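Local coordinates for protein acid phosphatase (Bacillus anthracis, PDB 2I33) that probably hydrolyses phosphate monoesters under acidic conditions with the help of a bound magnesium ion, as a class C acid phosphatase of the HAD superfamily, at residues 225-228 with 229-233; 214-217 with 218-221; 238-241 with 242-246; 77-80 with 81-85; 196-199 with 200-204. All coordinates share one frame; numbering follows the deposited sequence. Where two conformers were deposited one is given.

Contact 1 (225-228 with 229-233); sequences ALYD and YNFKK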
# COMPACT_ATOMS: atom_id res chain seq x y z
N ALA A 225 -14.67 6.86 7.73
CA ALA A 225 -15.55 5.78 8.21
C ALA A 225 -15.52 5.65 9.73
O ALA A 225 -16.54 5.35 10.32
CB ALA A 225 -15.23 4.45 7.57
N LEU A 226 -14.36 5.84 10.34
CA LEU A 226 -14.25 5.78 11.80
C LEU A 226 -15.06 6.88 12.50
O LEU A 226 -15.48 6.70 13.63
CB LEU A 226 -12.79 5.88 12.24
CG LEU A 226 -11.94 4.70 11.77
CD1 LEU A 226 -10.51 5.10 11.93
CD2 LEU A 226 -12.23 3.44 12.55
N TYR A 227 -15.23 8.00 11.81
CA TYR A 227 -15.95 9.14 12.35
C TYR A 227 -17.39 9.15 11.89
O TYR A 227 -18.06 10.16 12.04
CB TYR A 227 -15.31 10.47 11.91
CG TYR A 227 -13.84 10.57 12.16
CD1 TYR A 227 -13.25 9.96 13.26
CD2 TYR A 227 -13.04 11.34 11.34
CE1 TYR A 227 -11.88 10.06 13.49
CE2 TYR A 227 -11.69 11.45 11.55
CZ TYR A 227 -11.11 10.81 12.62
OH TYR A 227 -9.76 10.91 12.80
N ASP A 228 -17.85 8.04 11.30
CA ASP A 228 -19.15 8.01 10.62
C ASP A 228 -19.24 9.15 9.62
O ASP A 228 -20.28 9.78 9.46
CB ASP A 228 -20.29 8.11 11.62
CG ASP A 228 -20.21 7.05 12.68
OD1 ASP A 228 -20.05 5.87 12.31
OD2 ASP A 228 -20.34 7.40 13.88
N TYR A 229 -18.10 9.46 9.00
CA TYR A 229 -18.01 10.53 8.01
C TYR A 229 -18.33 11.93 8.53
O TYR A 229 -18.66 12.83 7.76
CB TYR A 229 -18.84 10.16 6.78
CG TYR A 229 -18.37 8.83 6.20
CD1 TYR A 229 -17.21 8.75 5.43
CD2 TYR A 229 -19.05 7.66 6.49
CE1 TYR A 229 -16.78 7.53 4.91
CE2 TYR A 229 -18.63 6.44 5.98
CZ TYR A 229 -17.49 6.37 5.20
OH TYR A 229 -17.09 5.15 4.70
N ASN A 230 -18.18 12.10 9.84
CA ASN A 230 -18.38 13.39 10.49
C ASN A 230 -17.05 13.95 10.98
O ASN A 230 -16.61 13.65 12.09
CB ASN A 230 -19.35 13.24 11.65
CG ASN A 230 -19.61 14.55 12.36
OD1 ASN A 230 -19.23 15.61 11.86
ND2 ASN A 230 -20.22 14.48 13.53
N PHE A 231 -16.43 14.78 10.15
CA PHE A 231 -15.17 15.43 10.51
C PHE A 231 -15.38 16.69 11.34
O PHE A 231 -14.40 17.29 11.80
CB PHE A 231 -14.33 15.73 9.25
CG PHE A 231 -13.73 14.51 8.62
CD1 PHE A 231 -12.40 14.16 8.87
CD2 PHE A 231 -14.48 13.72 7.77
CE1 PHE A 231 -11.85 13.04 8.30
CE2 PHE A 231 -13.94 12.59 7.19
CZ PHE A 231 -12.61 12.25 7.46
N LYS A 232 -16.64 17.07 11.56
CA LYS A 232 -16.99 18.19 12.46
C LYS A 232 -16.84 17.76 13.92
O LYS A 232 -17.05 18.56 14.83
CB LYS A 232 -18.43 18.69 12.21
CG LYS A 232 -18.68 19.27 10.83
N LYS A 233 -16.50 16.50 14.15
CA LYS A 233 -16.15 16.01 15.48
C LYS A 233 -14.97 16.80 16.00
O LYS A 233 -14.08 17.18 15.23
CB LYS A 233 -15.80 14.52 15.43
CG LYS A 233 -17.03 13.63 15.32
CD LYS A 233 -16.67 12.16 15.24
CE LYS A 233 -17.90 11.33 14.94
NZ LYS A 233 -18.88 11.35 16.07
O HOH W 1 -20.99 9.74 14.80
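D228 and Y229 both adopt positive phi, unusual for two successive residues of which neither is glycine, and they form the corners of a type I' beta turn running from Y227 to N230. The turn is closed by N230 N, which donates to Y227 O over 2.9 Å. D228 is at the same time the C-prime residue of a Schellman motif that ends helix 221-226, its own N bonding to A225 O. The reversal lays the Y229 ring on the helix end, one face over A225: A225 CA is 3.9 Å from the ring centroid of Y229 in a CH-pi contact, and A225 CB reaches Y229 OH at 3.5 Å. Y227 points its edge at the face of F231, a T-shaped pair with centroids 5.2 Å apart and planes at 87°; Y227 CE2 and F231 CE1 approach to 3.6 Å. Both phenols have partners beyond the turn, Y227 OH with E223 and R242, Y229 OH with K191 O. A second turn, type I from N230 to K233, contains an Asx turn in which N230 OD1 accepts from K232 N. K233 then runs back past Y227, and a bend at its last torsion (chi4 -67°) turns NZ toward D228. Their charged atoms, D228 OD2 and K233 NZ, stay 4.7 Å apart and share a water that donates to the carboxylate and accepts from the ammonium. The helix exit is therefore fixed mainly by backbone bonds and ring packing, while the charged pair is water-mediated rather than a direct salt bridge, its attraction probably modest.

Contact 2 (214-217 with 218-221); sequences FPNP and MYGD
M218 N donates to N216 OD1 at 2.9 Å, closing an Asx turn in the loop that leaves strand 211-213, an outer strand of the parallel sheet of the HAD fold, for helix 221-226. N216 can take part because its CG stands anti to the backbone N (chi1 179°), which directs the amide forward along the chain. The M218 side chain crosses the N216 side chain at about a right angle, and its bend at chi3 (-73°) curls CE back to 3.5 Å from N216 OD1; the thioether then packs among helices 21-29 and 74-83. At Y219 the backbone N adds a second, weak bond to N216 OD1 of 3.4 Å. The Y219 ring turns one face to the amide nitrogen of N216, the amide and ring planes 83° apart. That nitrogen is hydrogen-bonded to D180, which with D65 and D67 makes up the magnesium site, so N216 ties the loop to the metal as a second-shell residue. The side chain of Y219 lies about 4 Å from the magnesium ion, and its hydroxyl bonds to E68. G220, with a positive phi, occupies the N-cap position of helix 221-226, and just ahead of it N216 ND2 sits over the Y219 ring face, 3.2 Å from Y219 CZ.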
# COMPACT_ATOMS: atom_id res chain seq x y z
N PHE A 214 -4.05 1.80 -4.83
CA PHE A 214 -2.81 2.41 -4.38
C PHE A 214 -2.86 2.70 -2.88
O PHE A 214 -3.91 2.96 -2.32
CB PHE A 214 -2.54 3.67 -5.16
CG PHE A 214 -2.35 3.39 -6.62
CD1 PHE A 214 -1.16 2.90 -7.07
CD2 PHE A 214 -3.35 3.59 -7.52
CE1 PHE A 214 -0.95 2.58 -8.41
CE2 PHE A 214 -3.16 3.30 -8.86
CZ PHE A 214 -1.95 2.78 -9.30
N PRO A 215 -1.69 2.67 -2.25
CA PRO A 215 -1.67 2.85 -0.78
C PRO A 215 -1.67 4.29 -0.30
O PRO A 215 -0.78 5.06 -0.62
CB PRO A 215 -0.34 2.19 -0.40
CG PRO A 215 0.54 2.53 -1.60
CD PRO A 215 -0.36 2.31 -2.78
N ASN A 216 -2.63 4.62 0.54
CA ASN A 216 -2.71 5.94 1.15
C ASN A 216 -3.11 5.84 2.62
O ASN A 216 -4.28 5.91 2.99
CB ASN A 216 -3.71 6.82 0.41
CG ASN A 216 -3.83 8.19 1.04
OD1 ASN A 216 -3.09 8.48 2.02
ND2 ASN A 216 -4.71 9.03 0.51
N PRO A 217 -2.11 5.68 3.48
CA PRO A 217 -2.36 5.64 4.91
C PRO A 217 -2.46 7.00 5.57
O PRO A 217 -2.52 7.06 6.80
CB PRO A 217 -1.12 4.92 5.45
CG PRO A 217 -0.07 5.36 4.52
CD PRO A 217 -0.68 5.47 3.17
N MET A 218 -2.41 8.07 4.77
CA MET A 218 -2.40 9.43 5.33
C MET A 218 -3.79 9.92 5.69
O MET A 218 -3.99 10.66 6.66
CB MET A 218 -1.79 10.40 4.33
CG MET A 218 -0.33 10.09 3.95
SD MET A 218 0.30 11.34 2.86
CE MET A 218 -0.58 10.88 1.35
N TYR A 219 -4.73 9.54 4.85
CA TYR A 219 -6.08 10.07 4.92
C TYR A 219 -6.98 9.28 3.97
O TYR A 219 -6.52 8.51 3.13
CB TYR A 219 -6.09 11.55 4.56
CG TYR A 219 -5.92 11.78 3.08
CD1 TYR A 219 -4.71 12.09 2.53
CD2 TYR A 219 -7.01 11.65 2.22
CE1 TYR A 219 -4.56 12.31 1.19
CE2 TYR A 219 -6.85 11.82 0.84
CZ TYR A 219 -5.63 12.14 0.33
OH TYR A 219 -5.51 12.31 -1.03
N GLY A 220 -8.28 9.53 4.10
CA GLY A 220 -9.24 8.95 3.20
C GLY A 220 -10.48 8.49 3.91
O GLY A 220 -10.72 8.81 5.09
N ASP A 221 -11.28 7.75 3.15
CA ASP A 221 -12.52 7.20 3.69
C ASP A 221 -12.30 6.17 4.80
O ASP A 221 -13.17 5.98 5.63
CB ASP A 221 -13.37 6.57 2.59
CG ASP A 221 -14.10 7.60 1.76
OD1 ASP A 221 -13.76 8.81 1.84
OD2 ASP A 221 -15.01 7.19 1.02

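Contact 3 (238-241 with 242-246); sequences KDKI and RHDNL
Side chains of H243, D244 and N245 fold back onto D239, K240 and I241, one turn earlier, in a surface contact within helix 235-244, the last helix of the chain. D239 O is gripped twice, by H243 N at 3.1 Å and by H243 ND1 at 2.8 Å, the two donors arriving from opposite faces of the carbonyl plane. The bond to ND1 lies in the plane of the imidazole and fixes the rotation of the ring. The carboxylate of D239 stands almost perpendicular to that ring (87°), with D239 OD1 at 3.1 Å from H243 CE1 and itself bonded to Q19. Next to this pair, K240 bends at chi4 (53°) and forms an i to i+4 salt bridge, K240 NZ to the syn lone pair of D244 OD2, 3.2 Å long. At the end of the helix a side chain adds a bond: N245 ND2 donates to I241 O at 2.9 Å, nearly straight (173°) and in its own amide plane, supporting a weak bond from N245 N. I241 CG2 lies alongside this amide, 3.6 Å from N245 ND2. R242, extended on the buried side, bridges E223, Q19 and Y227 and packs on M22 of the second subunit.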
# COMPACT_ATOMS: atom_id res chain seq x y z
N LYS A 238 -12.07 12.76 17.95
CA LYS A 238 -11.35 11.98 16.94
C LYS A 238 -10.24 11.17 17.58
O LYS A 238 -10.03 10.00 17.22
CB LYS A 238 -10.74 12.88 15.85
CG LYS A 238 -11.77 13.54 14.96
CD LYS A 238 -11.13 14.45 13.93
CE LYS A 238 -12.20 15.26 13.20
NZ LYS A 238 -11.63 16.37 12.38
N ASP A 239 -9.55 11.78 18.53
CA ASP A 239 -8.44 11.13 19.22
C ASP A 239 -8.91 9.86 19.94
O ASP A 239 -8.27 8.81 19.85
CB ASP A 239 -7.80 12.11 20.21
CG ASP A 239 -6.61 11.52 20.93
OD1 ASP A 239 -5.76 10.91 20.27
OD2 ASP A 239 -6.55 11.65 22.18
N LYS A 240 -10.04 9.94 20.64
CA LYS A 240 -10.57 8.77 21.32
C LYS A 240 -10.99 7.67 20.34
O LYS A 240 -10.75 6.48 20.58
CB LYS A 240 -11.77 9.15 22.18
CG LYS A 240 -12.41 7.96 22.88
CD LYS A 240 -13.50 8.41 23.83
CE LYS A 240 -14.23 7.22 24.46
NZ LYS A 240 -13.29 6.25 25.11
N ILE A 241 -11.62 8.07 19.25
CA ILE A 241 -12.06 7.13 18.22
C ILE A 241 -10.87 6.42 17.64
O ILE A 241 -10.89 5.22 17.44
CB ILE A 241 -12.84 7.83 17.10
CG1 ILE A 241 -14.19 8.34 17.63
CG2 ILE A 241 -13.05 6.91 15.93
CD1 ILE A 241 -14.92 9.23 16.67
N ARG A 242 -9.84 7.20 17.33
CA ARG A 242 -8.64 6.60 16.74
C ARG A 242 -8.09 5.55 17.69
O ARG A 242 -7.82 4.44 17.28
CB ARG A 242 -7.60 7.68 16.45
CG ARG A 242 -7.98 8.61 15.34
CD ARG A 242 -6.96 9.74 15.24
NE ARG A 242 -7.17 10.54 14.04
CZ ARG A 242 -6.27 11.41 13.56
NH1 ARG A 242 -5.11 11.59 14.18
NH2 ARG A 242 -6.55 12.10 12.47
N HIS A 243 -7.94 5.90 18.96
CA HIS A 243 -7.43 4.94 19.93
C HIS A 243 -8.34 3.72 20.13
O HIS A 243 -7.87 2.58 20.22
CB HIS A 243 -7.18 5.62 21.27
CG HIS A 243 -5.92 6.41 21.30
ND1 HIS A 243 -5.84 7.70 20.82
CD2 HIS A 243 -4.68 6.09 21.75
CE1 HIS A 243 -4.61 8.15 20.99
NE2 HIS A 243 -3.89 7.20 21.55
N ASP A 244 -9.64 3.98 20.20
CA ASP A 244 -10.62 2.92 20.44
C ASP A 244 -10.73 1.92 19.30
O ASP A 244 -11.23 0.81 19.49
CB ASP A 244 -11.99 3.53 20.68
CG ASP A 244 -12.12 4.17 22.05
OD1 ASP A 244 -11.17 4.07 22.87
OD2 ASP A 244 -13.17 4.79 22.30
N ASN A 245 -10.27 2.30 18.11
CA ASN A 245 -10.35 1.41 16.97
C ASN A 245 -9.07 0.66 16.67
O ASN A 245 -9.02 -0.15 15.74
CB ASN A 245 -10.86 2.15 15.73
CG ASN A 245 -12.37 2.28 15.76
OD1 ASN A 245 -13.08 1.40 15.24
ND2 ASN A 245 -12.86 3.32 16.41
N LEU A 246 -8.03 0.90 17.46
CA LEU A 246 -6.87 0.02 17.41
C LEU A 246 -7.26 -1.31 18.07
O LEU A 246 -8.02 -1.33 19.03
CB LEU A 246 -5.70 0.63 18.16
CG LEU A 246 -5.11 1.92 17.59
CD1 LEU A 246 -4.23 2.56 18.64
CD2 LEU A 246 -4.33 1.63 16.35

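Contact 4 (77-80 with 81-85); sequences QAMS and VKTGK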
# COMPACT_ATOMS: atom_id res chain seq x y z
N GLN A 77 0.22 17.44 3.42
CA GLN A 77 0.10 16.70 4.67
C GLN A 77 1.30 16.99 5.57
O GLN A 77 1.15 17.15 6.79
CB GLN A 77 -0.03 15.21 4.41
CG GLN A 77 -1.23 14.83 3.53
CD GLN A 77 -2.57 15.12 4.16
OE1 GLN A 77 -3.31 16.02 3.70
NE2 GLN A 77 -2.91 14.38 5.19
N ALA A 78 2.48 17.09 4.98
CA ALA A 78 3.69 17.50 5.71
C ALA A 78 3.51 18.88 6.35
O ALA A 78 3.89 19.12 7.49
CB ALA A 78 4.90 17.50 4.81
N MET A 79 2.93 19.81 5.60
CA MET A 79 2.63 21.14 6.11
C MET A 79 1.74 21.02 7.35
O MET A 79 1.94 21.73 8.33
CB MET A 79 1.95 22.00 5.05
CG MET A 79 1.62 23.41 5.49
SD MET A 79 0.06 23.53 6.41
CE MET A 79 -1.13 22.93 5.23
N SER A 80 0.75 20.13 7.30
CA SER A 80 -0.14 19.97 8.45
C SER A 80 0.60 19.48 9.68
O SER A 80 0.35 19.92 10.77
CB SER A 80 -1.28 19.00 8.16
OG SER A 80 -2.16 19.58 7.22
N VAL A 81 1.50 18.53 9.49
CA VAL A 81 2.36 18.09 10.58
C VAL A 81 3.19 19.25 11.15
O VAL A 81 3.28 19.43 12.37
CB VAL A 81 3.30 16.94 10.13
CG1 VAL A 81 4.30 16.59 11.21
CG2 VAL A 81 2.49 15.71 9.74
N LYS A 82 3.77 20.06 10.28
CA LYS A 82 4.63 21.15 10.76
C LYS A 82 3.88 22.27 11.47
O LYS A 82 4.39 22.86 12.44
CB LYS A 82 5.44 21.68 9.59
CG LYS A 82 6.43 20.63 9.10
CD LYS A 82 7.37 21.21 8.05
CE LYS A 82 8.19 20.12 7.39
NZ LYS A 82 9.05 20.67 6.30
N THR A 83 2.67 22.57 11.02
CA THR A 83 1.90 23.69 11.53
C THR A 83 0.95 23.27 12.65
O THR A 83 0.42 24.10 13.39
CB THR A 83 1.06 24.34 10.43
OG1 THR A 83 0.13 23.39 9.92
CG2 THR A 83 1.96 24.85 9.29
N GLY A 84 0.71 21.96 12.72
CA GLY A 84 -0.27 21.41 13.63
C GLY A 84 -1.71 21.64 13.21
O GLY A 84 -2.64 21.42 14.01
N LYS A 85 -1.90 22.09 11.97
CA LYS A 85 -3.23 22.41 11.47
C LYS A 85 -3.57 21.48 10.32
O LYS A 85 -2.98 21.53 9.25
CB LYS A 85 -3.31 23.90 11.10
CG LYS A 85 -3.05 24.79 12.31
CD LYS A 85 -2.98 26.27 11.97
CE LYS A 85 -2.87 27.10 13.23
NZ LYS A 85 -1.61 26.84 13.96
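T83 returns to M79 with both of its donors: T83 N and T83 OG1 each meet M79 O at 2.9 Å, the hydroxyl tilted from the carbonyl plane. For this, OG1 sits between the backbone N and the carbonyl carbon (chi1 62°). M79 doubles back at chi2 and chi3, which brings M79 SD to 3.5 Å from T83 OG1 and 3.7 Å from T83 CG2. The same hydroxyl, while donating to M79, accepts from K85 N at 3.2 Å, an ST turn by which the threonine holds the chain beyond the end of helix 74-83. G84 leaves the helix with positive phi, its N making a weak bond to S80 O. K85 O thereby comes back over S80, 2.9 Å from S80 OG and 3.3 Å from S80 CA in a CA-H...O contact. Further out, the buried flank of the helix is set by V81, packed on L21 and D24 of helix 21-29, and by Q77, which touches M218 and Y219. The second subunit covers another part: its K247 and S248 pack on A78 and M79, and its L246 lies on V81 and accepts a weak hydrogen bond from K82 NZ.

Contact 5 (196-199 with 200-204); sequences RNQA and VTDSK
V200 and R196 form the close-packed side of this helical contact, whereas Q198 and D202 meet on its exposed side. V200 N bonds to R196 O, and the branch V200 CG2, beside the backbone N, presses to 3.3 Å from R196 O. V200 is buried against L182, and A199 rests on F188. The exposed side relies on polar groups instead. Q198 is bent at chi2 (58°), which turns its amide along the helix so that Q198 NE2 donates to D202 OD1 at 2.8 Å. D202 OD1 lies in the plane of the Q198 amide, while NE2 meets it from above the carboxylate plane, the two planes being 47° apart. This bond fixes which way the amide faces, and Q198 OE1 in turn accepts from a water at 2.8 Å that also lies 3.0 Å from T201 OG1. A second water continues the hydration at the helix end: it donates to A199 O over 2.6 Å and is hydrogen-bonded to S203 OG. A199 O also receives S203 N, so solvent and backbone share this carbonyl where S203 departs from helical geometry. R196 forms a salt bridge with E32 of the second subunit, and N197 bonds to T29 O of that subunit. Helix 193-202 connects parallel strands 172-179 and 211-213 in a beta-alpha-beta unit, with R196 laid against D221, W222 and A225 of helix 221-226.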
# COMPACT_ATOMS: atom_id res chain seq x y z
N ARG A 196 -17.51 -1.83 4.83
CA ARG A 196 -16.61 -1.60 3.69
C ARG A 196 -15.53 -2.69 3.67
O ARG A 196 -15.10 -3.14 2.61
CB ARG A 196 -15.99 -0.19 3.70
CG ARG A 196 -15.02 0.13 4.84
CD ARG A 196 -14.92 1.65 5.04
NE ARG A 196 -14.53 2.38 3.82
CZ ARG A 196 -13.28 2.55 3.41
NH1 ARG A 196 -12.26 2.00 4.06
NH2 ARG A 196 -13.04 3.22 2.29
N ASN A 197 -15.09 -3.13 4.84
CA ASN A 197 -14.08 -4.19 4.91
C ASN A 197 -14.64 -5.53 4.40
O ASN A 197 -13.99 -6.22 3.62
CB ASN A 197 -13.56 -4.33 6.33
CG ASN A 197 -12.66 -3.16 6.72
OD1 ASN A 197 -12.42 -2.25 5.92
ND2 ASN A 197 -12.15 -3.21 7.94
N GLN A 198 -15.86 -5.85 4.78
CA GLN A 198 -16.54 -7.03 4.25
C GLN A 198 -16.70 -6.91 2.73
O GLN A 198 -16.54 -7.88 2.00
CB GLN A 198 -17.89 -7.25 4.90
CG GLN A 198 -18.57 -8.55 4.45
CD GLN A 198 -17.74 -9.81 4.70
OE1 GLN A 198 -17.22 -10.02 5.81
NE2 GLN A 198 -17.61 -10.65 3.68
N ALA A 199 -17.00 -5.70 2.26
CA ALA A 199 -17.19 -5.47 0.82
C ALA A 199 -15.92 -5.76 0.05
O ALA A 199 -15.93 -6.30 -1.07
CB ALA A 199 -17.67 -4.05 0.57
N VAL A 200 -14.79 -5.38 0.62
CA VAL A 200 -13.53 -5.71 0.02
C VAL A 200 -13.39 -7.24 -0.11
O VAL A 200 -13.08 -7.76 -1.18
CB VAL A 200 -12.38 -5.12 0.85
CG1 VAL A 200 -11.05 -5.70 0.41
CG2 VAL A 200 -12.39 -3.62 0.72
N THR A 201 -13.67 -7.97 0.96
CA THR A 201 -13.60 -9.43 0.92
C THR A 201 -14.50 -10.02 -0.16
O THR A 201 -14.10 -10.93 -0.92
CB THR A 201 -13.96 -10.02 2.28
OG1 THR A 201 -13.06 -9.48 3.26
CG2 THR A 201 -13.83 -11.53 2.28
N ASP A 202 -15.72 -9.51 -0.23
CA ASP A 202 -16.67 -9.99 -1.21
C ASP A 202 -16.18 -9.74 -2.63
O ASP A 202 -16.42 -10.57 -3.52
CB ASP A 202 -18.03 -9.31 -0.99
CG ASP A 202 -18.66 -9.67 0.35
OD1 ASP A 202 -18.22 -10.65 0.99
OD2 ASP A 202 -19.61 -8.97 0.75
N SER A 203 -15.49 -8.61 -2.84
CA SER A 203 -15.00 -8.21 -4.17
C SER A 203 -13.51 -8.49 -4.33
O SER A 203 -12.82 -7.89 -5.15
CB SER A 203 -15.32 -6.74 -4.43
OG SER A 203 -16.71 -6.63 -4.70
N LYS A 204 -13.02 -9.43 -3.54
CA LYS A 204 -11.58 -9.67 -3.48
C LYS A 204 -10.98 -9.96 -4.85
O LYS A 204 -9.86 -9.52 -5.13
CB LYS A 204 -11.24 -10.79 -2.49
CG LYS A 204 -11.78 -12.15 -2.83
CD LYS A 204 -11.40 -13.16 -1.78
CE LYS A 204 -11.78 -14.56 -2.19
NZ LYS A 204 -13.24 -14.77 -2.29
O HOH W 2 -14.40 -10.18 5.87
O HOH W 3 -18.05 -6.02 -2.54

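Overall arrangement
Contact 2 is the buried one, nearest the magnesium ion; its asparagine bonds a metal ligand and its tyrosine lies beside the ion. Contacts 1, 4 and 5 are partly buried, contact 3 superficial. Contacts 3, 4 and 5 are helix ends with side-chain bonds one turn apart: a salt bridge and an asparagine-to-carbonyl bond in contact 3, a threonine hydroxyl in contact 4 and a glutamine-aspartate bond flanked by waters in contact 5. Contact 1 instead has an edge-to-face ring pair and a CH-pi contact. R196 links contact 5 to 1 and 2, Q77 contact 4 to 2, and Y227 with R242 contact 1 to 3. Contacts 4 and 5, about 33 Å apart between centres, both meet the second subunit.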